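Local coordinates for putative Nitroreductase (Desulfovibrio desulfuricans subsp. desulfuricans str. G20, PDB 3E39), which binds flavin mononucleotide and, as a member of the nitroreductase family, probably acts as an FMN-dependent oxidoreductase, at the interface of chains A and B. Sequence-based numbering; all coordinates share one arbitrary frame. Chains: chain A/B, Putative Nitroreductase.

The interface of chains A and B. Residues chain A 16, 160-162; chain B 40, 46, 48.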
loop_
_atom_site.group_PDB
_atom_site.type_symbol
_atom_site.label_atom_id
_atom_site.label_comp_id
_atom_site.label_asym_id
_atom_site.label_seq_id
_atom_site.Cartn_x
_atom_site.Cartn_y
_atom_site.Cartn_z
ATOM N N ARG A 16 -0.103 -12.413 6.735
ATOM C CA ARG A 16 0.806 -12.236 7.847
ATOM C C ARG A 16 2.251 -12.135 7.355
ATOM O O ARG A 16 2.609 -12.645 6.278
ATOM C CB ARG A 16 0.749 -13.446 8.804
ATOM C CG ARG A 16 -0.535 -13.676 9.597
ATOM C CD ARG A 16 -0.623 -12.895 10.894
ATOM N NE ARG A 16 -0.742 -11.453 10.688
ATOM C CZ ARG A 16 -1.865 -10.849 10.305
ATOM N NH1 ARG A 16 -2.940 -11.551 10.038
ATOM N NH2 ARG A 16 -1.884 -9.523 10.134
ATOM N N SER A 160 -0.153 -11.568 14.724
ATOM C CA SER A 160 -0.013 -10.138 14.985
ATOM C C SER A 160 -1.292 -9.640 15.649
ATOM O O SER A 160 -2.233 -10.421 15.876
ATOM C CB SER A 160 0.258 -9.372 13.679
ATOM O OG SER A 160 0.556 -8.017 13.909
ATOM N N SER A 161 -1.319 -8.345 15.922
ATOM C CA SER A 161 -2.466 -7.711 16.557
ATOM C C SER A 161 -2.662 -6.344 15.945
ATOM O O SER A 161 -1.761 -5.785 15.333
ATOM C CB SER A 161 -2.226 -7.576 18.061
ATOM O OG SER A 161 -1.215 -6.619 18.400
ATOM N N ARG A 162 -3.879 -5.843 16.024
ATOM C CA ARG A 162 -4.134 -4.454 15.635
ATOM C C ARG A 162 -4.991 -3.809 16.703
ATOM O O ARG A 162 -5.774 -4.496 17.392
ATOM C CB ARG A 162 -4.849 -4.352 14.289
ATOM C CG ARG A 162 -4.031 -4.759 13.077
ATOM C CD ARG A 162 -2.807 -3.859 12.786
ATOM N NE ARG A 162 -2.254 -4.321 11.498
ATOM C CZ ARG A 162 -1.461 -5.378 11.352
ATOM N NH1 ARG A 162 -1.032 -6.052 12.411
ATOM N NH2 ARG A 162 -1.055 -5.743 10.138
ATOM N N TRP B 40 -5.623 -3.171 9.020
ATOM C CA TRP B 40 -4.861 -4.402 8.920
ATOM C C TRP B 40 -3.674 -4.347 7.932
ATOM O O TRP B 40 -2.947 -5.319 7.775
ATOM C CB TRP B 40 -5.767 -5.612 8.695
ATOM C CG TRP B 40 -6.380 -6.061 10.003
ATOM C CD1 TRP B 40 -7.603 -5.717 10.494
ATOM C CD2 TRP B 40 -5.775 -6.918 10.985
ATOM N NE1 TRP B 40 -7.799 -6.304 11.729
ATOM C CE2 TRP B 40 -6.692 -7.045 12.051
ATOM C CE3 TRP B 40 -4.550 -7.591 11.066
ATOM C CZ2 TRP B 40 -6.410 -7.803 13.188
ATOM C CZ3 TRP B 40 -4.270 -8.327 12.191
ATOM C CH2 TRP B 40 -5.191 -8.426 13.240
ATOM N N ASN B 46 4.853 -2.591 13.934
ATOM C CA ASN B 46 3.452 -2.741 14.344
ATOM C C ASN B 46 3.033 -1.478 15.129
ATOM O O ASN B 46 2.177 -1.546 16.048
ATOM C CB ASN B 46 3.142 -4.043 15.105
ATOM C CG ASN B 46 1.652 -4.368 15.087
ATOM O OD1 ASN B 46 0.944 -3.982 14.149
ATOM N ND2 ASN B 46 1.166 -5.085 16.106
ATOM N N GLN B 48 1.438 1.089 13.884
ATOM C CA GLN B 48 0.100 1.465 13.424
ATOM C C GLN B 48 -0.120 2.981 13.516
ATOM O O GLN B 48 -0.920 3.445 14.335
ATOM C CB GLN B 48 -0.919 0.729 14.303
ATOM C CG GLN B 48 -0.763 -0.770 14.283
ATOM C CD GLN B 48 -1.692 -1.469 15.238
ATOM O OE1 GLN B 48 -2.919 -1.352 15.118
ATOM N NE2 GLN B 48 -1.118 -2.246 16.180
HETATM O O HOH W 1 -1.828 -3.687 18.476
#
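A:Arg162 crosses the face of the B:Trp40 indole in this part of the two-fold dimer interface, its side chain meeting B:Trp40 and B:Gln48 in turn. CB passes near CZ2 of the indole and OE1 of B:Gln48. CG, anti to the carbonyl carbon (chi1 -69°), sits over the ring face, 3.4 Å from the centroid of the six-membered ring, which identifies a CH-pi contact. The chain bends at chi2, and CD packs against the amide of B:Gln48, 3.6 Å from its CD. The guanidinium passes beyond the ring's CE3 edge, its own face over CE3 of B:Trp40 and its plane 33° from that of the ring. At the tip, NH2 donates to the backbone O of B:Trp40 (3.1 Å); this bond is bent, 138° at the hydrogen, and the donor stands above the carbonyl plane. NH1 turns back to O of A:Ser161 (3.0 Å), which lies in the guanidinium plane; this second bond helps fix the group's rotation.

The same A:Ser161 O receives ND2 of B:Asn46 at 3.1 Å, from the opposite face of its carbonyl, so donors from both chains share one acceptor. A:Arg16 brings NH2 to CZ3 of B:Trp40 (3.4 Å), its guanidinium steeply inclined to the ring. A:Arg16, A:Ser160, A:Arg162 and B:Asn46 contribute to FMN pockets, consistent with the family's usual flavin site at the dimer interface. One water links the chains, 3.0 Å from the A:Ser161 hydroxyl OG and 2.8 Å from the B:Gln48 amide NE2.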